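Local structure of nicotinate-nucleotide pyrophosphorylase (Francisella tularensis subsp. tularensis, 3TQV) at residues 79-82 with 83-87; 107-110 with 111-115; 234-237 with 238-242. The protein probably catalyses the phosphoribosyl transfer that turns quinolinate and phosphoribosyl diphosphate into nicotinate mononucleotide, carbon dioxide and diphosphate, a step of NAD biosynthesis. All coordinates share one frame; numbering follows the deposited sequence.

Contact 1: 79-82 with 83-87; sequences WLYS and DAQKV
Val87 lays both methyl groups over one face of the Tyr81 ring. CG2 of Val87 makes a CH-pi contact 4.0 Å from the centroid of the Tyr81 ring, 29° off its normal, and comes within 3.6 Å of Tyr81 CG at the root of the ring. The other branch, Val87 CG1, sits 4.1 Å above the plane of the Tyr81 ring, over its centre. Tyr81 presents this face because its CG is anti to its own carbonyl carbon (chi1 -71°), which swings the ring across the loop to the returning chain. Further out along the ring, Tyr81 CE1 passes the Lys86 carbonyl obliquely. Val87 reaches Ile93 and Met56 as well, and Tyr81 touches Leu58, Pro88 and Ala91.

Ser82 to Gln85 form a type II beta turn, closed by a weak hydrogen bond of 3.3 Å from Gln85 N to Ser82 O. Ala84 takes the positive phi (100°) of its third position. The turn reverses the chain between strand 76-79, at the edge of the four-stranded antiparallel sheet of the N-terminal domain, and strand 86-87, which pairs with strand 56-57. Across the mouth of the turn, Gln85 lies across Ser82, its CG 3.6 Å from Ser82 OG.

Charged groups point elsewhere. The carboxylate of Asp83 leaves the turn and divides its oxygens: OD1 accepts from Gln61 N, at the start of helix 61-71, and OD2 from Gly60 N, with Tyr154 OH also hydrogen-bonded to OD2.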
# COMPACT_ATOMS: atom_id res chain seq x y z
N TRP B 79 2.22 -3.63 25.45
CA TRP B 79 1.78 -2.47 24.70
C TRP B 79 1.59 -1.24 25.59
O TRP B 79 0.86 -1.26 26.58
CB TRP B 79 0.49 -2.82 23.96
CG TRP B 79 0.70 -3.80 22.84
CD1 TRP B 79 0.54 -5.16 22.89
CD2 TRP B 79 1.10 -3.50 21.50
NE1 TRP B 79 0.82 -5.72 21.67
CE2 TRP B 79 1.16 -4.72 20.80
CE3 TRP B 79 1.40 -2.31 20.83
CZ2 TRP B 79 1.52 -4.78 19.45
CZ3 TRP B 79 1.76 -2.38 19.49
CH2 TRP B 79 1.82 -3.61 18.82
N LEU B 80 2.26 -0.16 25.21
CA LEU B 80 2.13 1.10 25.94
C LEU B 80 1.04 1.97 25.34
O LEU B 80 0.54 2.88 25.98
CB LEU B 80 3.47 1.86 25.97
CG LEU B 80 4.52 1.32 26.95
CD1 LEU B 80 5.29 0.13 26.38
CD2 LEU B 80 5.47 2.43 27.30
N TYR B 81 0.70 1.69 24.09
CA TYR B 81 -0.42 2.32 23.43
C TYR B 81 -1.23 1.23 22.75
O TYR B 81 -0.68 0.19 22.38
CB TYR B 81 0.06 3.33 22.39
CG TYR B 81 0.65 4.56 23.00
CD1 TYR B 81 -0.13 5.69 23.22
CD2 TYR B 81 1.98 4.60 23.38
CE1 TYR B 81 0.40 6.84 23.79
CE2 TYR B 81 2.54 5.73 23.96
CZ TYR B 81 1.74 6.86 24.16
OH TYR B 81 2.27 7.99 24.74
N SER B 82 -2.53 1.46 22.59
CA SER B 82 -3.39 0.52 21.88
C SER B 82 -3.86 1.10 20.55
O SER B 82 -3.77 2.32 20.31
CB SER B 82 -4.58 0.13 22.75
OG SER B 82 -5.21 1.27 23.33
N ASP B 83 -4.37 0.23 19.68
CA ASP B 83 -4.90 0.64 18.39
C ASP B 83 -5.98 1.70 18.53
O ASP B 83 -6.95 1.51 19.25
CB ASP B 83 -5.49 -0.56 17.66
CG ASP B 83 -4.46 -1.31 16.85
OD1 ASP B 83 -3.25 -1.17 17.12
OD2 ASP B 83 -4.87 -2.05 15.94
N ALA B 84 -5.78 2.82 17.83
CA ALA B 84 -6.79 3.87 17.68
C ALA B 84 -6.52 5.02 18.62
O ALA B 84 -7.37 5.90 18.83
CB ALA B 84 -8.21 3.33 17.81
N GLN B 85 -5.31 5.00 19.16
CA GLN B 85 -4.80 6.04 20.04
C GLN B 85 -3.85 6.97 19.31
O GLN B 85 -3.15 6.56 18.38
CB GLN B 85 -4.03 5.42 21.18
CG GLN B 85 -4.87 4.67 22.14
CD GLN B 85 -4.30 4.77 23.52
OE1 GLN B 85 -4.94 5.31 24.41
NE2 GLN B 85 -3.08 4.28 23.69
N LYS B 86 -3.82 8.21 19.75
CA LYS B 86 -2.87 9.16 19.22
C LYS B 86 -1.58 9.00 20.01
O LYS B 86 -1.53 9.27 21.21
CB LYS B 86 -3.46 10.57 19.33
CG LYS B 86 -2.53 11.70 18.96
CD LYS B 86 -3.15 13.02 19.38
CE LYS B 86 -2.22 14.20 19.17
NZ LYS B 86 -2.85 15.50 19.54
N VAL B 87 -0.54 8.52 19.34
CA VAL B 87 0.77 8.34 19.93
C VAL B 87 1.66 9.53 19.63
O VAL B 87 1.83 9.91 18.47
CB VAL B 87 1.44 7.09 19.38
CG1 VAL B 87 2.84 6.94 19.99
CG2 VAL B 87 0.58 5.87 19.64

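Contact 2: 107-110 with 111-115; sequences ERTI and LNFIQ
Arg108 folds its guanidinium over Leu111, whose CG stands 3.3 Å from the guanidinium plane, offset toward its rim, and 3.6 Å from Arg108 NH2. Bends at chi2 and chi3 (86°) bring the arginine back along the helix, while Leu111 holds its CG between its backbone N and carbonyl carbon (chi1 67°) to lie beneath it. The amides of Asn112 and Gln115 meet the rim of the same guanidinium near its plane, each crossing the arginine side chain at about a right angle.

Leu111 has a second neighbour in Glu107, which runs beside it and points the same way, with Glu107 CG 4.0 Å from Leu111 CD2. All of this lies on the long helix 100-130 of the N-terminal domain, with i to i+4 backbone bonds: Leu111 N to Glu107 O is 3.0 Å and nearly straight, and Ile114 N to Ile110 O is 3.2 Å. Active sites of this family lie at the dimer interface, and here Arg108 and Asn112 pack on Arg142 of the second subunit and Gln115 on its Lys143, both predicted substrate-binding residues, an arrangement consistent with a basic pocket for anionic substrates.

Apolar contacts fill other sides of the helix. Thr109 CG2 lies at the edge of the Phe113 ring, in its plane, 4.0 Å from Phe113 CE1, and Phe113 stacks on Phe63; Ile110 packs against helix 61-71, while Ile114 reaches Leu281 of strand 281-285.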
# COMPACT_ATOMS: atom_id res chain seq x y z
N GLU B 107 11.29 -8.50 13.44
CA GLU B 107 11.37 -7.05 13.34
C GLU B 107 10.68 -6.40 12.13
O GLU B 107 9.65 -5.73 12.27
CB GLU B 107 12.82 -6.62 13.37
CG GLU B 107 12.98 -5.13 13.50
CD GLU B 107 14.43 -4.69 13.42
OE1 GLU B 107 15.30 -5.48 13.85
OE2 GLU B 107 14.68 -3.57 12.94
N ARG B 108 11.28 -6.60 10.96
CA ARG B 108 10.87 -5.93 9.74
C ARG B 108 9.37 -6.16 9.45
O ARG B 108 8.63 -5.20 9.17
CB ARG B 108 11.75 -6.45 8.59
CG ARG B 108 11.95 -5.51 7.41
CD ARG B 108 11.13 -4.24 7.50
NE ARG B 108 11.84 -3.24 8.28
CZ ARG B 108 11.36 -2.06 8.61
NH1 ARG B 108 10.14 -1.71 8.22
NH2 ARG B 108 12.10 -1.22 9.31
N THR B 109 8.93 -7.41 9.53
CA THR B 109 7.53 -7.76 9.33
C THR B 109 6.64 -7.00 10.31
O THR B 109 5.68 -6.38 9.92
CB THR B 109 7.28 -9.30 9.46
OG1 THR B 109 8.17 -10.03 8.61
CG2 THR B 109 5.85 -9.65 9.09
N ILE B 110 6.97 -7.05 11.60
CA ILE B 110 6.17 -6.31 12.58
C ILE B 110 5.99 -4.85 12.18
O ILE B 110 4.86 -4.36 12.05
CB ILE B 110 6.79 -6.31 13.98
CG1 ILE B 110 6.75 -7.72 14.58
CG2 ILE B 110 6.05 -5.35 14.87
CD1 ILE B 110 7.33 -7.78 16.01
N LEU B 111 7.09 -4.14 11.98
CA LEU B 111 6.94 -2.73 11.75
C LEU B 111 6.46 -2.38 10.34
O LEU B 111 5.94 -1.28 10.11
CB LEU B 111 8.13 -1.90 12.26
CG LEU B 111 9.56 -1.89 11.76
CD1 LEU B 111 9.81 -0.56 11.07
CD2 LEU B 111 10.47 -2.02 12.95
N ASN B 112 6.56 -3.32 9.41
CA ASN B 112 5.91 -3.15 8.11
C ASN B 112 4.39 -3.13 8.20
O ASN B 112 3.71 -2.51 7.37
CB ASN B 112 6.36 -4.20 7.11
CG ASN B 112 7.66 -3.84 6.44
OD1 ASN B 112 8.28 -4.67 5.78
ND2 ASN B 112 8.10 -2.61 6.63
N PHE B 113 3.83 -3.82 9.19
CA PHE B 113 2.39 -3.75 9.39
C PHE B 113 1.96 -2.48 10.14
O PHE B 113 0.95 -1.85 9.78
CB PHE B 113 1.87 -4.98 10.11
CG PHE B 113 1.59 -6.14 9.19
CD1 PHE B 113 2.48 -7.19 9.10
CD2 PHE B 113 0.43 -6.19 8.44
CE1 PHE B 113 2.22 -8.26 8.30
CE2 PHE B 113 0.17 -7.27 7.63
CZ PHE B 113 1.06 -8.30 7.55
N ILE B 114 2.71 -2.10 11.16
CA ILE B 114 2.37 -0.89 11.90
C ILE B 114 2.56 0.32 11.00
O ILE B 114 1.68 1.17 10.92
CB ILE B 114 3.19 -0.74 13.20
CG1 ILE B 114 3.35 -2.09 13.89
CG2 ILE B 114 2.52 0.22 14.14
CD1 ILE B 114 2.07 -2.84 14.03
N GLN B 115 3.70 0.40 10.31
CA GLN B 115 3.99 1.51 9.39
C GLN B 115 2.80 1.81 8.52
O GLN B 115 2.41 2.96 8.33
CB GLN B 115 5.06 1.09 8.40
CG GLN B 115 6.46 1.25 8.86
CD GLN B 115 7.39 0.65 7.85
OE1 GLN B 115 6.97 0.16 6.79
NE2 GLN B 115 8.68 0.67 8.17

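Contact 3: 234-237 with 238-242; sequences IAVS and IARGK
Ile234 and Ile238 lie side by side one helical turn apart and point the same way, with Ile234 CG2 3.6 Å from Ile238 CD1. The methyl end of Ile238 gets there because its CG1 is anti to its carbonyl carbon and its chain is extended beyond (chi2 177°). A second pair, Val236 and Arg240, meets more loosely: Arg240 bends at chi3 so that its guanidinium passes over the Val236 carbonyl, which faces one side of the flat group, and NH2 of Arg240 comes 4.0 Å from Val236 CG1.

Backbone bonds fix this spacing. Ile238 N donates to Ile234 O at 3.0 Å, close to straight and in the carbonyl plane, and Ala239 N donates to Ala235 O. Val236 O receives Arg240 N at 2.9 Å and, weakly, Ala239 N at 3.2 Å, as the helix runs out. This is the C-terminal end of helix 229-239, the connection between parallel strands 221-225 and 244-248 in a beta-alpha-beta unit of the barrel-like C-terminal domain.

Arg240 is the first residue to leave helical angles, and a bond from Lys242 N to Ala239 O closes the turn that follows, with Gly241 at positive phi (82°). Farther out, Ala235 and Ala239 rest on Leu245 of strand 244-248, whereas Ile234 and Ile238 face helix 208-216, meeting Leu208, and Asn212 with Ile215, respectively.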
# COMPACT_ATOMS: atom_id res chain seq x y z
N ILE B 234 -27.26 23.39 -3.51
CA ILE B 234 -28.59 23.03 -4.00
C ILE B 234 -29.02 21.67 -3.48
O ILE B 234 -30.14 21.52 -2.98
CB ILE B 234 -28.60 22.89 -5.52
CG1 ILE B 234 -27.98 24.12 -6.20
CG2 ILE B 234 -30.02 22.61 -5.99
CD1 ILE B 234 -28.80 25.38 -6.11
N ALA B 235 -28.13 20.69 -3.63
CA ALA B 235 -28.40 19.29 -3.29
C ALA B 235 -28.82 19.14 -1.85
O ALA B 235 -29.86 18.54 -1.55
CB ALA B 235 -27.17 18.41 -3.59
N VAL B 236 -28.01 19.70 -0.96
CA VAL B 236 -28.31 19.69 0.46
C VAL B 236 -29.72 20.18 0.76
O VAL B 236 -30.44 19.54 1.51
CB VAL B 236 -27.30 20.54 1.26
CG1 VAL B 236 -27.77 20.71 2.71
CG2 VAL B 236 -25.89 19.93 1.18
N SER B 237 -30.12 21.32 0.18
CA SER B 237 -31.49 21.81 0.33
C SER B 237 -32.51 20.78 -0.13
O SER B 237 -33.48 20.47 0.58
CB SER B 237 -31.73 23.11 -0.43
OG SER B 237 -31.16 24.22 0.23
N ILE B 238 -32.30 20.26 -1.33
CA ILE B 238 -33.19 19.27 -1.91
C ILE B 238 -33.29 18.01 -1.04
O ILE B 238 -34.36 17.41 -0.94
CB ILE B 238 -32.74 18.89 -3.35
CG1 ILE B 238 -32.86 20.11 -4.27
CG2 ILE B 238 -33.54 17.71 -3.89
CD1 ILE B 238 -32.38 19.87 -5.67
N ALA B 239 -32.18 17.63 -0.41
CA ALA B 239 -32.10 16.30 0.18
C ALA B 239 -32.44 16.30 1.66
O ALA B 239 -32.74 15.24 2.23
CB ALA B 239 -30.72 15.65 -0.07
N ARG B 240 -32.37 17.47 2.27
CA ARG B 240 -32.62 17.61 3.69
C ARG B 240 -33.91 16.90 4.08
O ARG B 240 -35.00 17.24 3.59
CB ARG B 240 -32.67 19.09 4.08
CG ARG B 240 -32.72 19.33 5.57
CD ARG B 240 -33.10 20.77 5.92
NE ARG B 240 -32.41 21.78 5.12
CZ ARG B 240 -31.10 22.02 5.15
NH1 ARG B 240 -30.30 21.30 5.94
NH2 ARG B 240 -30.59 22.98 4.38
N GLY B 241 -33.77 15.90 4.94
CA GLY B 241 -34.88 15.11 5.43
C GLY B 241 -35.34 14.01 4.50
O GLY B 241 -36.21 13.22 4.85
N LYS B 242 -34.75 13.96 3.31
CA LYS B 242 -35.17 13.00 2.30
C LYS B 242 -34.17 11.85 2.18
O LYS B 242 -34.44 10.74 2.65
CB LYS B 242 -35.33 13.69 0.95
CG LYS B 242 -36.30 14.86 0.95
CD LYS B 242 -37.68 14.45 0.49
CE LYS B 242 -38.48 15.67 0.08
NZ LYS B 242 -38.24 16.80 1.02

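In the fold
Contact 2 is the buried one, contact 1 lies at the surface and contact 3 is partly buried. Contacts 1 and 2 both belong to the N-terminal domain, their centres about 15 Å apart without touching, and both border helix 61-71, which meets Asp83 and Ser82 of the loop and Ile110 of the long helix. Contact 3 sits in the C-terminal domain, its centre about 45 Å from that of contact 2 and across the centre of the chain. Chemistry follows place: in contact 1 a CH-pi contact and a weak turn bond hold a loop, contact 2 meets the second subunit with polar side chains and Phe113, and contact 3 joins an aliphatic pair to an exposed arginine on a helix whose last turn no other subunit touches.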